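Local coordinates for starch synthase I (PDB 4HLN), which belongs to the starch synthases, plant glycosyltransferases of the GT-B type, whose two Rossmann-like domains face each other across a cleft, at residues 299-302 and 303-306; 307-310 and 311-314; 492-495 and 496-500. One frame throughout, in Å; residues are numbered along the deposited sequence.

Three short local contacts illustrate how a two-domain GT-B chain shapes the links between its regular elements. Contacts 1 and 2 adjoin in the sequence, their centres 18 Å apart: residues 299-306 leave an inner parallel strand of the amino-terminal sheet, and 307-314 run through a small antiparallel strand into a 3-10 turn. Contact 3, residues 492-500, lies in the other domain, about 26 Å from contact 1 and 38 Å from contact 2 between nearest atoms. Contact 1 lies by the domain junction, touching Phe524 and Pro526 beside the disulfide-bonded Cys527. Strand 497-501 of contact 3 and strand 569-571, which carries Trp569 of the glycan pocket, are the two outermost strands of one sheet.

Contact 1 (299-302 and 303-306); sequences IHNL and AHQG
The side-chain oxygen of Asn301 is gripped twice by a single residue three places further on. Backbone N of His304 donates to Asn301 OD1 at 3.0 Å, almost straight (175°) and nearly along the C=O axis. Its imidazole adds a second bond, His304 ND1 to Asn301 OD1 at 3.2 Å; it is more bent, and its donor stands well above the carbonyl plane. Amide and ring planes lie 77° apart and the side chains cross at about a right angle, with the oxygen at the edge of the imidazole. With CG of Asn301 set between its backbone N and carbonyl carbon (chi1 78°), OD1 is carried toward the N-H of His304. The methyl group of Ala303 lies over one face of the His304 ring, offset toward its rim.

A second bracket spans Leu302 to Gln305. The Gln305 chain, extended beyond CG, brings NE2 to 2.8 Å from Leu302 O; NE2 lies in the plane of the Leu302 carbonyl, and Leu302 O nearly in the plane of the Gln305 amide. Gln305 NE2 also donates to Gly374 O while OE1 accepts from Asn346, fixing the amide's rotation from both ends. His300 ND1 is hydrogen-bonded to Asp270, and Leu302 touches Phe524. Asn301 and Gln305 brace the loop at the carboxyl end of parallel strand 294-299, where Rossmann-like domains of the GT-B fold turn their loops toward the interdomain cleft.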
loop_
_atom_site.group_PDB
_atom_site.type_symbol
_atom_site.label_atom_id
_atom_site.label_comp_id
_atom_site.label_asym_id
_atom_site.label_seq_id
_atom_site.Cartn_x
_atom_site.Cartn_y
_atom_site.Cartn_z
ATOM N N ILE A 299 -3.300 -0.607 7.173
ATOM C CA ILE A 299 -3.823 -1.883 6.740
ATOM C C ILE A 299 -3.541 -2.072 5.263
ATOM O O ILE A 299 -4.178 -1.439 4.414
ATOM C CB ILE A 299 -5.342 -1.946 6.934
ATOM C CG1 ILE A 299 -5.717 -1.700 8.388
ATOM C CG2 ILE A 299 -5.884 -3.282 6.486
ATOM C CD1 ILE A 299 -7.190 -1.923 8.660
ATOM N N HIS A 300 -2.588 -2.945 4.958
ATOM C CA HIS A 300 -2.263 -3.244 3.574
ATOM C C HIS A 300 -3.136 -4.382 3.024
ATOM O O HIS A 300 -3.392 -4.452 1.829
ATOM C CB HIS A 300 -0.776 -3.562 3.434
ATOM C CG HIS A 300 0.119 -2.453 3.888
ATOM N ND1 HIS A 300 0.769 -2.474 5.105
ATOM C CD2 HIS A 300 0.454 -1.280 3.300
ATOM C CE1 HIS A 300 1.474 -1.364 5.243
ATOM N NE2 HIS A 300 1.303 -0.626 4.160
ATOM N N ASN A 301 -3.603 -5.264 3.898
ATOM C CA ASN A 301 -4.540 -6.310 3.495
ATOM C C ASN A 301 -5.507 -6.702 4.611
ATOM O O ASN A 301 -5.244 -6.458 5.788
ATOM C CB ASN A 301 -3.801 -7.563 3.033
ATOM C CG ASN A 301 -3.287 -8.389 4.197
ATOM O OD1 ASN A 301 -4.012 -9.215 4.758
ATOM N ND2 ASN A 301 -2.033 -8.152 4.581
ATOM N N LEU A 302 -6.604 -7.340 4.213
ATOM C CA LEU A 302 -7.674 -7.760 5.100
ATOM C C LEU A 302 -7.782 -9.285 5.179
ATOM O O LEU A 302 -8.608 -9.820 5.911
ATOM C CB LEU A 302 -9.002 -7.193 4.607
ATOM C CG LEU A 302 -9.144 -5.673 4.663
ATOM C CD1 LEU A 302 -10.571 -5.225 4.308
ATOM C CD2 LEU A 302 -8.796 -5.221 6.058
ATOM N N ALA A 303 -6.951 -9.982 4.416
ATOM C CA ALA A 303 -6.962 -11.440 4.417
ATOM C C ALA A 303 -6.434 -12.020 5.718
ATOM O O ALA A 303 -7.012 -12.955 6.263
ATOM C CB ALA A 303 -6.128 -11.956 3.262
ATOM N N HIS A 304 -5.313 -11.471 6.193
ATOM C CA HIS A 304 -4.633 -11.984 7.383
ATOM C C HIS A 304 -4.813 -11.077 8.577
ATOM O O HIS A 304 -4.173 -10.037 8.685
ATOM C CB HIS A 304 -3.156 -12.203 7.093
ATOM C CG HIS A 304 -2.921 -12.893 5.795
ATOM N ND1 HIS A 304 -2.793 -12.210 4.607
ATOM C CD2 HIS A 304 -2.864 -14.209 5.485
ATOM C CE1 HIS A 304 -2.633 -13.076 3.621
ATOM N NE2 HIS A 304 -2.672 -14.293 4.129
ATOM N N GLN A 305 -5.674 -11.512 9.485
ATOM C CA GLN A 305 -6.131 -10.681 10.577
ATOM C C GLN A 305 -5.529 -11.101 11.902
ATOM O O GLN A 305 -5.827 -10.521 12.937
ATOM C CB GLN A 305 -7.647 -10.731 10.619
ATOM C CG GLN A 305 -8.249 -10.316 9.290
ATOM C CD GLN A 305 -9.765 -10.254 9.299
ATOM O OE1 GLN A 305 -10.409 -10.443 10.332
ATOM N NE2 GLN A 305 -10.345 -9.970 8.143
ATOM N N GLY A 306 -4.650 -12.090 11.858
ATOM C CA GLY A 306 -4.027 -12.597 13.065
ATOM C C GLY A 306 -5.061 -13.244 13.965
ATOM O O GLY A 306 -5.288 -12.804 15.091
#

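Contact 2 (307-310 and 311-314); sequences VEPA and STYP
Pro309 O and the hydroxyl of Thr312 meet at the start of a 3-10 turn, where strand 307-309 gives way to a tightly wound segment. Two successive backbone bonds define the winding, Thr312 N to Pro309 O and Tyr313 N to Ala310 O, both 3.1 Å long and each linking residues three apart. Thr312 doubles the first of them: with OG1 between its own backbone N and carbonyl carbon (chi1 67°), the hydroxyl donates to the oxygen that its amide already holds. These bonds make up the tight part of the contact. Gln236 gives the hydroxyl a further partner, and Thr312 rests on Val345 of the adjacent strand.

Tyr313 is buried, but its ring leads away from the turn and packs edge-to-face on Tyr323, with OH hydrogen-bonded to Pro319 O; Ala310 also touches Tyr323. Ser311 and Pro309, by contrast, are both exposed, and their side chains meet loosely, Ser311 OG lying 3.9 Å from Pro309 CB. The two donors of Thr312 reach their shared acceptor differently: N approaches from above the carbonyl plane, whereas Thr312 OG1 comes to 2.8 Å from Pro309 O, nearly in line with the carbonyl.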
loop_
_atom_site.group_PDB
_atom_site.type_symbol
_atom_site.label_atom_id
_atom_site.label_comp_id
_atom_site.label_asym_id
_atom_site.label_seq_id
_atom_site.Cartn_x
_atom_site.Cartn_y
_atom_site.Cartn_z
ATOM N N VAL A 307 -5.692 -14.298 13.456
ATOM C CA VAL A 307 -6.769 -14.963 14.164
ATOM C C VAL A 307 -6.356 -16.302 14.753
ATOM O O VAL A 307 -5.685 -17.121 14.100
ATOM C CB VAL A 307 -8.005 -15.131 13.272
ATOM C CG1 VAL A 307 -9.035 -16.018 13.954
ATOM C CG2 VAL A 307 -8.594 -13.761 12.947
ATOM N N GLU A 308 -6.759 -16.499 16.006
ATOM C CA GLU A 308 -6.468 -17.710 16.747
ATOM C C GLU A 308 -7.651 -17.949 17.657
ATOM O O GLU A 308 -8.481 -17.057 17.847
ATOM C CB GLU A 308 -5.151 -17.583 17.546
ATOM C CG GLU A 308 -3.842 -17.690 16.710
ATOM C CD GLU A 308 -3.449 -19.131 16.264
ATOM O OE1 GLU A 308 -3.875 -20.120 16.906
ATOM O OE2 GLU A 308 -2.685 -19.272 15.275
ATOM N N PRO A 309 -7.761 -19.165 18.192
ATOM C CA PRO A 309 -8.879 -19.536 19.074
ATOM C C PRO A 309 -8.891 -18.709 20.361
ATOM O O PRO A 309 -7.829 -18.354 20.861
ATOM C CB PRO A 309 -8.593 -21.006 19.411
ATOM C CG PRO A 309 -7.670 -21.491 18.342
ATOM C CD PRO A 309 -6.875 -20.300 17.886
ATOM N N ALA A 310 -10.072 -18.448 20.908
ATOM C CA ALA A 310 -10.198 -17.567 22.073
ATOM C C ALA A 310 -9.568 -18.132 23.333
ATOM O O ALA A 310 -9.372 -17.419 24.317
ATOM C CB ALA A 310 -11.658 -17.220 22.328
ATOM N N SER A 311 -9.261 -19.418 23.306
ATOM C CA SER A 311 -8.682 -20.076 24.461
ATOM C C SER A 311 -7.275 -19.539 24.701
ATOM O O SER A 311 -6.702 -19.742 25.770
ATOM C CB SER A 311 -8.638 -21.586 24.226
ATOM O OG SER A 311 -7.793 -21.905 23.119
ATOM N N THR A 312 -6.726 -18.859 23.697
ATOM C CA THR A 312 -5.371 -18.339 23.780
ATOM C C THR A 312 -5.308 -16.973 24.414
ATOM O O THR A 312 -4.209 -16.492 24.724
ATOM C CB THR A 312 -4.716 -18.176 22.401
ATOM O OG1 THR A 312 -5.395 -17.145 21.653
ATOM C CG2 THR A 312 -4.717 -19.493 21.643
ATOM N N TYR A 313 -6.460 -16.326 24.582
ATOM C CA TYR A 313 -6.461 -14.974 25.165
ATOM C C TYR A 313 -5.584 -14.795 26.411
ATOM O O TYR A 313 -4.855 -13.815 26.504
ATOM C CB TYR A 313 -7.855 -14.459 25.471
ATOM C CG TYR A 313 -7.819 -13.057 26.019
ATOM C CD1 TYR A 313 -7.937 -12.809 27.388
ATOM C CD2 TYR A 313 -7.635 -11.974 25.173
ATOM C CE1 TYR A 313 -7.888 -11.512 27.894
ATOM C CE2 TYR A 313 -7.588 -10.681 25.666
ATOM C CZ TYR A 313 -7.704 -10.453 27.024
ATOM O OH TYR A 313 -7.653 -9.156 27.485
ATOM N N PRO A 314 -5.645 -15.732 27.369
ATOM C CA PRO A 314 -4.833 -15.546 28.581
ATOM C C PRO A 314 -3.334 -15.531 28.279
ATOM O O PRO A 314 -2.576 -14.850 28.965
ATOM C CB PRO A 314 -5.194 -16.765 29.445
ATOM C CG PRO A 314 -6.491 -17.303 28.861
ATOM C CD PRO A 314 -6.393 -17.003 27.393
#

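Contact 3 (492-495 and 496-500); sequences SYKD and KFRGW
Arg498 reaches back four residues to the carbonyl of Lys494, bridging the turn between helix 480-492 and strand 497-501, closing a beta-alpha-beta crossover that starts from strand 471-476. From CB the chain sets CG beside the backbone N and then folds again at chi2 (-68°), which turns the guanidinium toward the turn; the side chain touches Glu490. NE donates to Leu432 O, and CZ lies 3.3 Å from Lys494 O. At the tip, NH1 and NH2 both take Lys494 O, at 2.8 Å and 2.9 Å, from the same face of its plane, NH1 high above and NH2 only tilted. NH1 also bonds Phe497 O at 2.9 Å, and NH2 bonds Gly433 O.

The Lys494 side chain crosses that of Arg498 at about a right angle, with CD 3.8 Å from Arg498 NH1 and NZ over the centre of one guanidinium face. Nearby, Tyr493 O accepts from two backbone amides, Lys496 N at 3.2 Å and Phe497 N at 3.1 Å.

Five bonds to carbonyl oxygens can employ every N-H of the guanidinium. These oxygens probably offset its charge, which, with Arg498 NH2 4.3 Å from Lys494 NZ, may still lower the proton affinity of the lysine.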
loop_
_atom_site.group_PDB
_atom_site.type_symbol
_atom_site.label_atom_id
_atom_site.label_comp_id
_atom_site.label_asym_id
_atom_site.label_seq_id
_atom_site.Cartn_x
_atom_site.Cartn_y
_atom_site.Cartn_z
ATOM N N SER A 492 -4.383 -13.818 -33.321
ATOM C CA SER A 492 -5.767 -13.584 -33.741
ATOM C C SER A 492 -6.064 -12.135 -34.126
ATOM O O SER A 492 -6.934 -11.864 -34.960
ATOM C CB SER A 492 -6.746 -14.030 -32.645
ATOM O OG SER A 492 -6.790 -15.442 -32.524
ATOM N N TYR A 493 -5.352 -11.200 -33.510
ATOM C CA TYR A 493 -5.550 -9.788 -33.816
ATOM C C TYR A 493 -4.204 -9.162 -34.137
ATOM O O TYR A 493 -3.672 -8.394 -33.343
ATOM C CB TYR A 493 -6.180 -9.089 -32.619
ATOM C CG TYR A 493 -7.345 -9.850 -32.031
ATOM C CD1 TYR A 493 -7.150 -10.789 -31.026
ATOM C CD2 TYR A 493 -8.644 -9.637 -32.493
ATOM C CE1 TYR A 493 -8.219 -11.492 -30.490
ATOM C CE2 TYR A 493 -9.718 -10.328 -31.968
ATOM C CZ TYR A 493 -9.503 -11.257 -30.965
ATOM O OH TYR A 493 -10.575 -11.951 -30.437
ATOM N N LYS A 494 -3.652 -9.491 -35.299
ATOM C CA LYS A 494 -2.238 -9.240 -35.536
ATOM C C LYS A 494 -1.884 -7.769 -35.777
ATOM O O LYS A 494 -0.715 -7.416 -35.914
ATOM C CB LYS A 494 -1.699 -10.147 -36.648
ATOM C CG LYS A 494 -0.444 -10.950 -36.236
ATOM C CD LYS A 494 0.696 -10.041 -35.704
ATOM C CE LYS A 494 2.006 -10.801 -35.478
ATOM N NZ LYS A 494 3.143 -9.874 -35.236
ATOM N N ASP A 495 -2.892 -6.908 -35.790
ATOM C CA ASP A 495 -2.689 -5.491 -36.072
ATOM C C ASP A 495 -3.162 -4.615 -34.904
ATOM O O ASP A 495 -3.160 -3.379 -34.979
ATOM C CB ASP A 495 -3.446 -5.120 -37.350
ATOM C CG ASP A 495 -4.932 -5.517 -37.292
ATOM O OD1 ASP A 495 -5.271 -6.542 -36.642
ATOM O OD2 ASP A 495 -5.763 -4.797 -37.897
ATOM N N LYS A 496 -3.571 -5.266 -33.823
ATOM C CA LYS A 496 -4.219 -4.577 -32.719
ATOM C C LYS A 496 -3.645 -4.961 -31.357
ATOM O O LYS A 496 -3.684 -4.168 -30.421
ATOM C CB LYS A 496 -5.716 -4.874 -32.727
ATOM C CG LYS A 496 -6.476 -4.310 -33.901
ATOM C CD LYS A 496 -7.962 -4.646 -33.783
ATOM C CE LYS A 496 -8.788 -3.948 -34.853
ATOM N NZ LYS A 496 -10.251 -4.049 -34.590
ATOM N N PHE A 497 -3.119 -6.175 -31.243
ATOM C CA PHE A 497 -2.696 -6.684 -29.944
ATOM C C PHE A 497 -1.247 -7.148 -29.927
ATOM O O PHE A 497 -0.815 -7.893 -30.803
ATOM C CB PHE A 497 -3.599 -7.837 -29.495
ATOM C CG PHE A 497 -3.178 -8.457 -28.201
ATOM C CD1 PHE A 497 -3.800 -8.105 -27.013
ATOM C CD2 PHE A 497 -2.148 -9.381 -28.163
ATOM C CE1 PHE A 497 -3.410 -8.673 -25.810
ATOM C CE2 PHE A 497 -1.749 -9.947 -26.963
ATOM C CZ PHE A 497 -2.385 -9.594 -25.781
ATOM N N ARG A 498 -0.513 -6.718 -28.905
ATOM C CA ARG A 498 0.860 -7.155 -28.684
ATOM C C ARG A 498 1.087 -7.600 -27.239
ATOM O O ARG A 498 0.670 -6.927 -26.294
ATOM C CB ARG A 498 1.845 -6.039 -29.037
ATOM C CG ARG A 498 1.831 -5.622 -30.504
ATOM C CD ARG A 498 2.366 -6.711 -31.426
ATOM N NE ARG A 498 2.421 -6.238 -32.805
ATOM C CZ ARG A 498 1.444 -6.386 -33.693
ATOM N NH1 ARG A 498 0.320 -7.014 -33.364
ATOM N NH2 ARG A 498 1.595 -5.906 -34.917
ATOM N N GLY A 499 1.753 -8.738 -27.083
ATOM C CA GLY A 499 2.077 -9.272 -25.778
ATOM C C GLY A 499 3.575 -9.443 -25.631
ATOM O O GLY A 499 4.194 -10.292 -26.289
ATOM N N TRP A 500 4.159 -8.623 -24.766
ATOM C CA TRP A 500 5.589 -8.643 -24.528
ATOM C C TRP A 500 5.816 -9.476 -23.286
ATOM O O TRP A 500 5.584 -9.013 -22.162
ATOM C CB TRP A 500 6.095 -7.218 -24.297
ATOM C CG TRP A 500 7.574 -7.002 -24.542
ATOM C CD1 TRP A 500 8.134 -6.352 -25.604
ATOM C CD2 TRP A 500 8.672 -7.407 -23.696
ATOM N NE1 TRP A 500 9.507 -6.339 -25.484
ATOM C CE2 TRP A 500 9.864 -6.975 -24.323
ATOM C CE3 TRP A 500 8.762 -8.096 -22.478
ATOM C CZ2 TRP A 500 11.135 -7.209 -23.774
ATOM C CZ3 TRP A 500 10.026 -8.325 -21.929
ATOM C CH2 TRP A 500 11.193 -7.883 -22.578
#